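Local coordinates for avirulence protein AvrP123 (Melampsora lini, PDB 5VJJ) that binds zinc ions as a secreted flax-rust effector, is recognised by the flax disease resistance protein P and possibly acts in the nucleus, at residues C18-P23 against C58-P63; L24-F29 against Q53-C58; C33-N38 against G71-T76; G49-Y54 against S65-S70. One frame throughout, in Å; residues are numbered along the deposited sequence.

Interaction 1 of 4, residues C18-P23 against C58-P63; sequences CRRIAP and CPNCGP. With ZN (zinc ion), chain C.
The R20 side chain leaves the loop just before strand 21-23, pointing at the 58-63 turn. Its CB passes the sulfur of C58, with R20 CB 4.2 Å from C58 SG. CG is anti to the carbonyl carbon, and the chain then runs extended to NE. This carries the aliphatic part across N60: R20 CD is 3.5 Å from N60 CB, and NE also lies against N60 CB. Beyond NE the guanidinium stacks on the N60 amide, the two planes only 13° apart. The closest approach is R20 NH1 to N60 CG, 3.4 Å, off-centre over one guanidinium face. No hydrogen bond joins the two groups. NH1 instead uses its N-H on the thiolate: R20 NH1 to C18 SG is 3.6 Å, with the sulfur in the guanidinium plane.

C18 SG, C58 SG and C61 SG each bind the zinc at 2.3 Å, and C16 completes the Cys4 site. The turn at 58-62, sequence CPNCG, has the sequence and form of a zinc knuckle. C58 SG, anti to its own backbone N, takes a nearly straight bond from C61 N (3.5 Å, N-H...S 179°) and a weak one from N60 N. N60 CG is also anti to the backbone N and so lies beside the carbonyl carbon, from where ND2 donates to C61 SG. C18 SG receives R20 N besides R20 NH1. These donors, and the cationic guanidinium above all, would be expected to soften the negative charge that four cysteines bring to one zinc. Beside the site, the CB of buried A22 rests on C58 CA, and P59 CD meets the I21 carbonyl oxygen.

Interaction 2 of 4, residues L24-F29 against Q53-C58; sequences LTQPPF and QYMYRC. With ZN (zinc ion), chain C.
F29 has CG between its backbone N and carbonyl carbon (chi1 56°), while Q53 has CG anti to its backbone N (chi1 -176°) and runs extended. Both side chains leave the same face of the sheet, and these torsions lay them side by side, pointing the same way. Q53 CB sits over one face of the F29 ring in a CH-pi contact, 4.0 Å from the ring centroid and displaced toward the rim. Further out, Q53 CD lies 3.6 Å from F29 CZ, with the amide plane tilted 37° to the ring. The amide NH2 is held by S65 on the next strand. M55 CG comes to the edge of the same ring, and Q26 OE1 lies near that CG as well.

The backbones meet in two separate places. F29 and Q53 form an antiparallel hydrogen-bonded pair: Q53 N to F29 O is 2.9 Å, and the return bond from F29 N is weak. Near the other end T25 N donates to M55 O at 2.8 Å, from above the carbonyl plane. T25 OG1 adds a weak bond to the same oxygen, and L24 CA brings a CA-H...O contact.

Between them P28 CG meets the edge of the Y54 ring at CE1, 3.5 Å away. L24 CD2 packs 4.0 Å from Y54 CB and also reaches Y56 CB.

Residues 24-28 run from strand 21-23 to strand 29-30 along strand 51-58. L24 and Y56 both touch V14 of strand 13-15. The opposite edge of 51-58 is taken by strand 64-69, where the hydroxyl of Y56 bonds to H66.

Interaction 3 of 4, residues C33-N38 against G71-T76; sequences CRATLN and GVHQGT. With ZN (zinc ion), chain D.
H73 carries its ring with CG anti to the carbonyl carbon, beside the backbone N (chi1 -61°). That torsion swings NE2 toward the zinc, which it binds at 2.0 Å. C33 differs, with SG anti to its backbone N (chi1 177°), and C33 SG meets the same ion at 2.3 Å. The sulfur lies oblique to the imidazole. A35 CB covers one face of the H73 ring, nearest to CE1 at 3.4 Å and offset toward the rim. A35 N also donates to C33 SG (3.6 Å), so A35 touches both ligands, one through CB and one through N. L37 CD2 runs past the V72 carbonyl oxygen and H73 CA, while its side chain also packs on V80 of helix 77-80.

Further along, N38 N donates to H73 O at 3.0 Å, nearly along the C=O axis. This holds the backbone of the ligand residue. G75 N returns a weak bond to N38 O. The N38 and Q74 side chains lie side by side, their amide planes 71° apart, without a hydrogen bond. Backbone angles that call for glycine occur at G75, as the chain leaves for helix 77-80. With C47 and C69, C33 and H73 bind zinc through three cysteines and one histidine, a four-ligand site familiar from zinc fingers.

Interaction 4 of 4, residues G49-Y54 against S65-S70; sequences GPAEQY and SHVACS. With ZN (zinc ion), chain D.
Strands 51-58 and 64-69 form an antiparallel beta hairpin, and this contact is the half that ends at the zinc held by three cysteines and a histidine. Y54 and H66 leave the same face as a hydrogen-bonded pair. Y54 CG is beside its backbone N and H66 CG is between N and carbonyl carbon, so the side chains cross obliquely. The rings are 5.3 Å apart between centroids with planes at 55°. H66 NE2 lies 3.6 Å from Y54 CD2, while the ND1 of the same imidazole bonds to the hydroxyl of Y56. At the next pair on this face the CB of A68 meets the Y54 ring at its edge, in the ring plane, 3.6 Å from CE2.

The other face bears A51, Q53, V67 and C69. The V67 and Q53 side chains cross obliquely, CG2 of V67 meeting CB of Q53. A51 CB packs against C69 CB, 3.8 Å away, and C69 SG, anti to its backbone N, goes on to the zinc shared with C33, C47 and H73. E52 N to A68 O and the return bond from A68 N both lie nearly along the C=O axes. Beyond C69, S70 N donates to P50 O at 2.8 Å and extends the pairing to P50, which follows a cis peptide bond.

At the far end S65 OG is anti to its backbone N, which turns it to the partner strand. It donates to Y54 O at 2.7 Å from above the carbonyl plane, beside a weak bond from H66 N. The same OG accepts from Q53 NE2 at 3.1 Å, lying close to the plane of the Q53 amide.

Interactions 2 and 4 share strand 51-58, one on each of its edges, and overlap at Q53 and Y54. Interaction 4 lies near the centre of the chain and relies on regular strand pairing. Interaction 2 mixes two short backbone pairings with aromatic and aliphatic packing. Interactions 1 and 3 lie at opposite ends, with centres about 28 Å apart, and are dominated by zinc. Interaction 1 supplies three ligands of a Cys4 site and joins interaction 2 through C58. Interaction 3 uses a histidine ligand and meets interaction 4 at the other zinc through C69. Interaction 1 is partly buried; the other three are surface contacts.

Interaction 1 of 4, residues C18-P23 against C58-P63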
loop_
_atom_site.group_PDB
_atom_site.type_symbol
_atom_site.label_atom_id
_atom_site.label_comp_id
_atom_site.label_asym_id
_atom_site.label_seq_id
_atom_site.Cartn_x
_atom_site.Cartn_y
_atom_site.Cartn_z
ATOM N N CYS A 18 4.157 2.255 -13.004
ATOM C CA CYS A 18 4.870 2.133 -14.270
ATOM C C CYS A 18 6.366 1.910 -14.076
ATOM O O CYS A 18 7.084 1.762 -15.069
ATOM C CB CYS A 18 4.636 3.381 -15.127
ATOM S SG CYS A 18 5.611 4.815 -14.629
ATOM N N ARG A 19 6.836 1.895 -12.827
ATOM C CA ARG A 19 8.188 1.597 -12.371
ATOM C C ARG A 19 9.103 2.826 -12.398
ATOM O O ARG A 19 10.232 2.739 -11.914
ATOM C CB ARG A 19 8.858 0.448 -13.153
ATOM C CG ARG A 19 8.189 -0.894 -12.910
ATOM C CD ARG A 19 8.970 -2.063 -13.499
ATOM N NE ARG A 19 8.810 -2.178 -14.948
ATOM C CZ ARG A 19 9.730 -1.844 -15.852
ATOM N NH1 ARG A 19 10.912 -1.361 -15.481
ATOM N NH2 ARG A 19 9.469 -2.000 -17.144
ATOM N N ARG A 20 8.661 3.966 -12.923
ATOM C CA ARG A 20 9.462 5.181 -12.832
ATOM C C ARG A 20 9.479 5.697 -11.395
ATOM O O ARG A 20 8.605 5.382 -10.582
ATOM C CB ARG A 20 8.915 6.263 -13.765
ATOM C CG ARG A 20 9.222 6.036 -15.230
ATOM C CD ARG A 20 8.445 7.000 -16.097
ATOM N NE ARG A 20 8.733 6.810 -17.514
ATOM C CZ ARG A 20 8.061 5.991 -18.319
ATOM N NH1 ARG A 20 7.052 5.265 -17.855
ATOM N NH2 ARG A 20 8.406 5.894 -19.596
ATOM N N ILE A 21 10.490 6.505 -11.088
ATOM C CA ILE A 21 10.597 7.121 -9.770
ATOM C C ILE A 21 9.768 8.399 -9.759
ATOM O O ILE A 21 9.904 9.255 -10.641
ATOM C CB ILE A 21 12.066 7.396 -9.411
ATOM C CG1 ILE A 21 12.892 6.103 -9.490
ATOM C CG2 ILE A 21 12.178 8.008 -8.026
ATOM C CD1 ILE A 21 12.397 4.971 -8.599
ATOM N N ALA A 22 8.893 8.521 -8.767
ATOM C CA ALA A 22 7.980 9.646 -8.671
ATOM C C ALA A 22 8.128 10.330 -7.320
ATOM O O ALA A 22 8.444 9.678 -6.318
ATOM C CB ALA A 22 6.523 9.199 -8.854
ATOM N N PRO A 23 7.905 11.644 -7.265
ATOM C CA PRO A 23 7.942 12.349 -5.979
ATOM C C PRO A 23 6.617 12.216 -5.244
ATOM O O PRO A 23 5.551 12.502 -5.799
ATOM C CB PRO A 23 8.204 13.802 -6.388
ATOM C CG PRO A 23 7.485 13.925 -7.698
ATOM C CD PRO A 23 7.672 12.575 -8.386
ATOM N N CYS A 58 3.759 11.326 -10.980
ATOM C CA CYS A 58 4.722 10.657 -11.850
ATOM C C CYS A 58 5.039 11.526 -13.062
ATOM O O CYS A 58 4.116 12.050 -13.699
ATOM C CB CYS A 58 4.180 9.309 -12.313
ATOM S SG CYS A 58 5.329 8.396 -13.368
ATOM N N PRO A 59 6.315 11.686 -13.432
ATOM C CA PRO A 59 6.626 12.477 -14.636
ATOM C C PRO A 59 5.979 11.927 -15.889
ATOM O O PRO A 59 5.734 12.684 -16.837
ATOM C CB PRO A 59 8.156 12.407 -14.720
ATOM C CG PRO A 59 8.513 11.164 -13.989
ATOM C CD PRO A 59 7.525 11.070 -12.860
ATOM N N ASN A 60 5.701 10.627 -15.923
ATOM C CA ASN A 60 5.018 10.007 -17.054
ATOM C C ASN A 60 3.503 10.013 -16.859
ATOM O O ASN A 60 2.766 10.555 -17.687
ATOM C CB ASN A 60 5.530 8.575 -17.238
ATOM C CG ASN A 60 4.880 7.871 -18.405
ATOM O OD1 ASN A 60 5.184 8.155 -19.563
ATOM N ND2 ASN A 60 3.986 6.934 -18.107
ATOM N N CYS A 61 3.034 9.429 -15.759
ATOM C CA CYS A 61 1.612 9.211 -15.534
ATOM C C CYS A 61 0.894 10.405 -14.923
ATOM O O CYS A 61 -0.340 10.403 -14.877
ATOM C CB CYS A 61 1.408 8.003 -14.618
ATOM S SG CYS A 61 2.434 6.588 -15.004
ATOM N N GLY A 62 1.616 11.417 -14.450
ATOM C CA GLY A 62 0.994 12.494 -13.722
ATOM C C GLY A 62 0.454 12.015 -12.389
ATOM O O GLY A 62 0.840 10.954 -11.888
ATOM N N PRO A 63 -0.457 12.787 -11.789
ATOM C CA PRO A 63 -0.993 12.418 -10.467
ATOM C C PRO A 63 -1.463 10.973 -10.387
ATOM O O PRO A 63 -2.315 10.560 -11.178
ATOM C CB PRO A 63 -2.163 13.393 -10.277
ATOM C CG PRO A 63 -1.820 14.578 -11.139
ATOM C CD PRO A 63 -1.052 14.032 -12.309
HETATM ZN ZN ZN C . 4.195 6.359 -13.594
#

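Interaction 2 of 4, residues L24-F29 against Q53-C58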
loop_
_atom_site.group_PDB
_atom_site.type_symbol
_atom_site.label_atom_id
_atom_site.label_comp_id
_atom_site.label_asym_id
_atom_site.label_seq_id
_atom_site.Cartn_x
_atom_site.Cartn_y
_atom_site.Cartn_z
ATOM N N LEU A 24 6.686 11.777 -3.992
ATOM C CA LEU A 24 5.518 11.832 -3.126
ATOM C C LEU A 24 5.097 13.280 -2.938
ATOM O O LEU A 24 5.939 14.173 -2.821
ATOM C CB LEU A 24 5.825 11.207 -1.766
ATOM C CG LEU A 24 6.179 9.724 -1.742
ATOM C CD1 LEU A 24 6.694 9.367 -0.364
ATOM C CD2 LEU A 24 4.963 8.887 -2.112
ATOM N N THR A 25 3.784 13.514 -2.917
ATOM C CA THR A 25 3.256 14.839 -2.627
ATOM C C THR A 25 2.830 15.001 -1.174
ATOM O O THR A 25 2.669 16.140 -0.716
ATOM C CB THR A 25 2.076 15.156 -3.552
ATOM O OG1 THR A 25 1.080 14.135 -3.433
ATOM C CG2 THR A 25 2.556 15.245 -4.997
ATOM N N GLN A 26 2.648 13.900 -0.452
ATOM C CA GLN A 26 2.535 13.910 1.000
ATOM C C GLN A 26 3.145 12.619 1.520
ATOM O O GLN A 26 3.324 11.665 0.756
ATOM C CB GLN A 26 1.076 14.050 1.458
ATOM C CG GLN A 26 0.131 13.022 0.857
ATOM C CD GLN A 26 -1.317 13.274 1.232
ATOM O OE1 GLN A 26 -2.152 13.551 0.373
ATOM N NE2 GLN A 26 -1.622 13.175 2.521
ATOM N N PRO A 27 3.501 12.561 2.801
ATOM C CA PRO A 27 4.059 11.321 3.351
ATOM C C PRO A 27 3.061 10.183 3.226
ATOM O O PRO A 27 1.850 10.423 3.125
ATOM C CB PRO A 27 4.330 11.666 4.826
ATOM C CG PRO A 27 4.347 13.159 4.888
ATOM C CD PRO A 27 3.421 13.631 3.812
ATOM N N PRO A 28 3.520 8.934 3.220
ATOM C CA PRO A 28 2.571 7.816 3.219
ATOM C C PRO A 28 1.693 7.850 4.461
ATOM O O PRO A 28 2.151 8.180 5.555
ATOM C CB PRO A 28 3.474 6.576 3.198
ATOM C CG PRO A 28 4.794 7.055 2.710
ATOM C CD PRO A 28 4.918 8.476 3.159
ATOM N N PHE A 29 0.418 7.510 4.282
ATOM C CA PHE A 29 -0.539 7.487 5.378
ATOM C C PHE A 29 -1.288 6.161 5.408
ATOM O O PHE A 29 -1.580 5.564 4.368
ATOM C CB PHE A 29 -1.536 8.648 5.272
ATOM C CG PHE A 29 -2.291 8.699 3.973
ATOM C CD1 PHE A 29 -1.731 9.293 2.853
ATOM C CD2 PHE A 29 -3.572 8.177 3.880
ATOM C CE1 PHE A 29 -2.428 9.350 1.662
ATOM C CE2 PHE A 29 -4.276 8.235 2.691
ATOM C CZ PHE A 29 -3.704 8.822 1.582
ATOM N N GLN A 53 -1.052 4.228 1.892
ATOM C CA GLN A 53 -1.357 4.783 0.585
ATOM C C GLN A 53 -0.300 5.811 0.208
ATOM O O GLN A 53 0.166 6.583 1.058
ATOM C CB GLN A 53 -2.744 5.421 0.567
ATOM C CG GLN A 53 -3.163 5.929 -0.799
ATOM C CD GLN A 53 -4.626 6.316 -0.840
ATOM O OE1 GLN A 53 -5.393 5.975 0.061
ATOM N NE2 GLN A 53 -5.019 7.038 -1.880
ATOM N N TYR A 54 0.084 5.804 -1.066
ATOM C CA TYR A 54 1.116 6.686 -1.586
ATOM C C TYR A 54 0.494 7.636 -2.596
ATOM O O TYR A 54 -0.200 7.200 -3.518
ATOM C CB TYR A 54 2.248 5.886 -2.233
ATOM C CG TYR A 54 2.869 4.863 -1.307
ATOM C CD1 TYR A 54 3.769 5.246 -0.319
ATOM C CD2 TYR A 54 2.552 3.515 -1.417
ATOM C CE1 TYR A 54 4.336 4.313 0.533
ATOM C CE2 TYR A 54 3.114 2.575 -0.570
ATOM C CZ TYR A 54 4.004 2.979 0.400
ATOM O OH TYR A 54 4.561 2.048 1.241
ATOM N N MET A 55 0.726 8.930 -2.396
ATOM C CA MET A 55 0.301 9.976 -3.315
ATOM C C MET A 55 1.550 10.561 -3.957
ATOM O O MET A 55 2.457 11.014 -3.251
ATOM C CB MET A 55 -0.487 11.065 -2.584
ATOM C CG MET A 55 -1.868 10.640 -2.108
ATOM S SD MET A 55 -3.037 10.578 -3.475
ATOM C CE MET A 55 -4.581 10.821 -2.608
ATOM N N TYR A 56 1.602 10.546 -5.285
ATOM C CA TYR A 56 2.763 11.063 -5.988
ATOM C C TYR A 56 2.335 11.630 -7.334
ATOM O O TYR A 56 1.185 11.497 -7.758
ATOM C CB TYR A 56 3.824 9.976 -6.157
ATOM C CG TYR A 56 3.265 8.673 -6.662
ATOM C CD1 TYR A 56 2.866 7.681 -5.781
ATOM C CD2 TYR A 56 3.133 8.433 -8.023
ATOM C CE1 TYR A 56 2.354 6.486 -6.240
ATOM C CE2 TYR A 56 2.630 7.244 -8.486
ATOM C CZ TYR A 56 2.241 6.271 -7.596
ATOM O OH TYR A 56 1.729 5.076 -8.066
ATOM N N ARG A 57 3.286 12.281 -7.998
ATOM C CA ARG A 57 3.080 12.937 -9.287
ATOM C C ARG A 57 4.125 12.369 -10.240
ATOM O O ARG A 57 5.247 12.868 -10.302
ATOM C CB ARG A 57 3.200 14.456 -9.154
ATOM C CG ARG A 57 2.970 15.237 -10.450
ATOM C CD ARG A 57 1.494 15.505 -10.683
ATOM N NE ARG A 57 0.986 16.568 -9.818
ATOM C CZ ARG A 57 0.840 17.842 -10.181
ATOM N NH1 ARG A 57 1.153 18.244 -11.409
ATOM N NH2 ARG A 57 0.371 18.720 -9.309
ATOM N N CYS A 58 3.759 11.326 -10.980
ATOM C CA CYS A 58 4.722 10.657 -11.850
ATOM C C CYS A 58 5.039 11.526 -13.062
ATOM O O CYS A 58 4.116 12.050 -13.699
ATOM C CB CYS A 58 4.180 9.309 -12.313
ATOM S SG CYS A 58 5.329 8.396 -13.368
HETATM ZN ZN ZN C . 4.195 6.359 -13.594
#

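Interaction 3 of 4, residues C33-N38 against G71-T76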
loop_
_atom_site.group_PDB
_atom_site.type_symbol
_atom_site.label_atom_id
_atom_site.label_comp_id
_atom_site.label_asym_id
_atom_site.label_seq_id
_atom_site.Cartn_x
_atom_site.Cartn_y
_atom_site.Cartn_z
ATOM N N CYS A 33 -6.902 -1.883 4.325
ATOM C CA CYS A 33 -6.532 -2.818 3.273
ATOM C C CYS A 33 -7.788 -3.524 2.778
ATOM O O CYS A 33 -8.534 -4.107 3.571
ATOM C CB CYS A 33 -5.512 -3.836 3.778
ATOM S SG CYS A 33 -5.097 -5.060 2.528
ATOM N N ARG A 34 -8.020 -3.465 1.469
ATOM C CA ARG A 34 -9.219 -4.024 0.856
ATOM C C ARG A 34 -8.994 -5.398 0.232
ATOM O O ARG A 34 -9.919 -5.945 -0.373
ATOM C CB ARG A 34 -9.757 -3.062 -0.208
ATOM C CG ARG A 34 -10.306 -1.771 0.360
ATOM C CD ARG A 34 -10.811 -0.860 -0.736
ATOM N NE ARG A 34 -11.921 -0.032 -0.277
ATOM C CZ ARG A 34 -12.608 0.802 -1.052
ATOM N NH1 ARG A 34 -12.301 0.932 -2.337
ATOM N NH2 ARG A 34 -13.604 1.509 -0.537
ATOM N N ALA A 35 -7.800 -5.971 0.368
ATOM C CA ALA A 35 -7.534 -7.276 -0.219
ATOM C C ALA A 35 -8.425 -8.343 0.410
ATOM O O ALA A 35 -8.839 -8.235 1.568
ATOM C CB ALA A 35 -6.065 -7.651 -0.036
ATOM N N THR A 36 -8.730 -9.375 -0.375
ATOM C CA THR A 36 -9.422 -10.555 0.125
ATOM C C THR A 36 -8.409 -11.615 0.537
ATOM O O THR A 36 -7.329 -11.730 -0.047
ATOM C CB THR A 36 -10.366 -11.140 -0.930
ATOM O OG1 THR A 36 -9.651 -11.340 -2.154
ATOM C CG2 THR A 36 -11.556 -10.218 -1.173
ATOM N N LEU A 37 -8.772 -12.397 1.546
ATOM C CA LEU A 37 -7.875 -13.386 2.124
ATOM C C LEU A 37 -8.131 -14.765 1.528
ATOM O O LEU A 37 -9.259 -15.109 1.163
ATOM C CB LEU A 37 -8.042 -13.439 3.643
ATOM C CG LEU A 37 -8.010 -12.080 4.347
ATOM C CD1 LEU A 37 -8.338 -12.235 5.823
ATOM C CD2 LEU A 37 -6.662 -11.391 4.160
ATOM N N ASN A 38 -7.064 -15.556 1.437
ATOM C CA ASN A 38 -7.141 -16.929 0.946
ATOM C C ASN A 38 -6.397 -17.831 1.925
ATOM O O ASN A 38 -5.165 -17.909 1.901
ATOM C CB ASN A 38 -6.568 -17.049 -0.464
ATOM C CG ASN A 38 -7.343 -16.231 -1.478
ATOM O OD1 ASN A 38 -6.771 -15.416 -2.205
ATOM N ND2 ASN A 38 -8.655 -16.445 -1.533
ATOM N N GLY A 71 0.371 -6.922 5.663
ATOM C CA GLY A 71 -0.378 -8.034 6.213
ATOM C C GLY A 71 -0.238 -9.283 5.363
ATOM O O GLY A 71 0.227 -9.263 4.224
ATOM N N VAL A 72 -0.663 -10.402 5.943
ATOM C CA VAL A 72 -0.629 -11.690 5.258
ATOM C C VAL A 72 -1.974 -11.894 4.576
ATOM O O VAL A 72 -3.012 -11.966 5.243
ATOM C CB VAL A 72 -0.319 -12.838 6.231
ATOM C CG1 VAL A 72 -0.313 -14.172 5.498
ATOM C CG2 VAL A 72 1.019 -12.607 6.920
ATOM N N HIS A 73 -1.958 -11.978 3.245
ATOM C CA HIS A 73 -3.169 -12.188 2.464
ATOM C C HIS A 73 -3.372 -13.636 2.043
ATOM O O HIS A 73 -4.521 -14.072 1.909
ATOM C CB HIS A 73 -3.147 -11.303 1.212
ATOM C CG HIS A 73 -3.086 -9.837 1.514
ATOM N ND1 HIS A 73 -2.870 -8.884 0.541
ATOM C CD2 HIS A 73 -3.216 -9.160 2.680
ATOM C CE1 HIS A 73 -2.869 -7.684 1.095
ATOM N NE2 HIS A 73 -3.079 -7.825 2.392
ATOM N N GLN A 74 -2.293 -14.389 1.833
ATOM C CA GLN A 74 -2.376 -15.799 1.477
ATOM C C GLN A 74 -1.475 -16.606 2.398
ATOM O O GLN A 74 -0.433 -16.125 2.852
ATOM C CB GLN A 74 -1.961 -16.054 0.019
ATOM C CG GLN A 74 -2.914 -15.495 -1.022
ATOM C CD GLN A 74 -2.594 -15.985 -2.423
ATOM O OE1 GLN A 74 -1.796 -16.905 -2.604
ATOM N NE2 GLN A 74 -3.215 -15.368 -3.424
ATOM N N GLY A 75 -1.883 -17.835 2.666
ATOM C CA GLY A 75 -1.093 -18.735 3.478
ATOM C C GLY A 75 -1.990 -19.646 4.294
ATOM O O GLY A 75 -3.169 -19.812 3.995
ATOM N N THR A 76 -1.398 -20.227 5.333
ATOM C CA THR A 76 -2.127 -21.145 6.189
ATOM C C THR A 76 -3.135 -20.381 7.042
ATOM O O THR A 76 -3.147 -19.148 7.093
ATOM C CB THR A 76 -1.171 -21.925 7.092
ATOM O OG1 THR A 76 -0.584 -21.037 8.051
ATOM C CG2 THR A 76 -0.071 -22.586 6.277
HETATM ZN ZN ZN D . -3.524 -6.291 3.656
#

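Interaction 4 of 4, residues G49-Y54 against S65-S70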
loop_
_atom_site.group_PDB
_atom_site.type_symbol
_atom_site.label_atom_id
_atom_site.label_comp_id
_atom_site.label_asym_id
_atom_site.label_seq_id
_atom_site.Cartn_x
_atom_site.Cartn_y
_atom_site.Cartn_z
ATOM N N GLY A 49 -4.072 -5.053 8.134
ATOM C CA GLY A 49 -2.932 -4.226 7.780
ATOM C C GLY A 49 -1.639 -4.788 8.340
ATOM O O GLY A 49 -1.580 -5.966 8.699
ATOM N N PRO A 50 -0.595 -3.951 8.440
ATOM C CA PRO A 50 -0.582 -2.517 8.122
ATOM C C PRO A 50 -0.563 -2.213 6.622
ATOM O O PRO A 50 0.185 -2.839 5.863
ATOM C CB PRO A 50 0.716 -2.019 8.779
ATOM C CG PRO A 50 1.225 -3.158 9.622
ATOM C CD PRO A 50 0.698 -4.395 8.982
ATOM N N ALA A 51 -1.378 -1.244 6.208
ATOM C CA ALA A 51 -1.434 -0.806 4.823
ATOM C C ALA A 51 -1.250 0.702 4.764
ATOM O O ALA A 51 -1.675 1.430 5.667
ATOM C CB ALA A 51 -2.759 -1.203 4.168
ATOM N N GLU A 52 -0.609 1.166 3.692
ATOM C CA GLU A 52 -0.323 2.580 3.493
ATOM C C GLU A 52 -0.659 2.971 2.064
ATOM O O GLU A 52 -0.549 2.160 1.139
ATOM C CB GLU A 52 1.151 2.927 3.759
ATOM C CG GLU A 52 1.570 2.874 5.209
ATOM C CD GLU A 52 2.998 3.340 5.398
ATOM O OE1 GLU A 52 3.780 3.262 4.423
ATOM O OE2 GLU A 52 3.331 3.787 6.517
ATOM N N GLN A 53 -1.052 4.228 1.892
ATOM C CA GLN A 53 -1.357 4.783 0.585
ATOM C C GLN A 53 -0.300 5.811 0.208
ATOM O O GLN A 53 0.166 6.583 1.058
ATOM C CB GLN A 53 -2.744 5.421 0.567
ATOM C CG GLN A 53 -3.163 5.929 -0.799
ATOM C CD GLN A 53 -4.626 6.316 -0.840
ATOM O OE1 GLN A 53 -5.393 5.975 0.061
ATOM N NE2 GLN A 53 -5.019 7.038 -1.880
ATOM N N TYR A 54 0.084 5.804 -1.066
ATOM C CA TYR A 54 1.116 6.686 -1.586
ATOM C C TYR A 54 0.494 7.636 -2.596
ATOM O O TYR A 54 -0.200 7.200 -3.518
ATOM C CB TYR A 54 2.248 5.886 -2.233
ATOM C CG TYR A 54 2.869 4.863 -1.307
ATOM C CD1 TYR A 54 3.769 5.246 -0.319
ATOM C CD2 TYR A 54 2.552 3.515 -1.417
ATOM C CE1 TYR A 54 4.336 4.313 0.533
ATOM C CE2 TYR A 54 3.114 2.575 -0.570
ATOM C CZ TYR A 54 4.004 2.979 0.400
ATOM O OH TYR A 54 4.561 2.048 1.241
ATOM N N SER A 65 -1.713 7.209 -7.542
ATOM C CA SER A 65 -1.702 6.694 -6.182
ATOM C C SER A 65 -1.859 5.178 -6.210
ATOM O O SER A 65 -2.419 4.619 -7.155
ATOM C CB SER A 65 -2.826 7.331 -5.348
ATOM O OG SER A 65 -2.814 6.864 -4.006
ATOM N N HIS A 66 -1.352 4.520 -5.165
ATOM C CA HIS A 66 -1.568 3.092 -4.966
ATOM C C HIS A 66 -1.306 2.765 -3.502
ATOM O O HIS A 66 -0.644 3.521 -2.786
ATOM C CB HIS A 66 -0.681 2.232 -5.884
ATOM C CG HIS A 66 0.740 2.108 -5.430
ATOM N ND1 HIS A 66 1.784 2.748 -6.064
ATOM C CD2 HIS A 66 1.297 1.394 -4.422
ATOM C CE1 HIS A 66 2.918 2.445 -5.460
ATOM N NE2 HIS A 66 2.650 1.627 -4.458
ATOM N N VAL A 67 -1.821 1.613 -3.072
ATOM C CA VAL A 67 -1.764 1.189 -1.677
ATOM C C VAL A 67 -0.863 -0.034 -1.565
ATOM O O VAL A 67 -0.834 -0.883 -2.463
ATOM C CB VAL A 67 -3.174 0.894 -1.122
ATOM C CG1 VAL A 67 -3.107 0.292 0.277
ATOM C CG2 VAL A 67 -4.009 2.166 -1.095
ATOM N N ALA A 68 -0.123 -0.110 -0.462
ATOM C CA ALA A 68 0.741 -1.239 -0.159
ATOM C C ALA A 68 0.437 -1.727 1.249
ATOM O O ALA A 68 0.106 -0.936 2.137
ATOM C CB ALA A 68 2.223 -0.863 -0.271
ATOM N N CYS A 69 0.551 -3.041 1.446
ATOM C CA CYS A 69 0.162 -3.668 2.699
ATOM C C CYS A 69 1.161 -4.751 3.067
ATOM O O CYS A 69 1.592 -5.523 2.208
ATOM C CB CYS A 69 -1.242 -4.280 2.609
ATOM S SG CYS A 69 -1.871 -4.935 4.174
ATOM N N SER A 70 1.506 -4.813 4.353
ATOM C CA SER A 70 2.416 -5.824 4.874
ATOM C C SER A 70 1.694 -6.979 5.555
ATOM O O SER A 70 2.350 -7.930 5.995
ATOM C CB SER A 70 3.402 -5.187 5.856
ATOM O OG SER A 70 4.286 -4.300 5.188
HETATM ZN ZN ZN D . -3.524 -6.291 3.656
#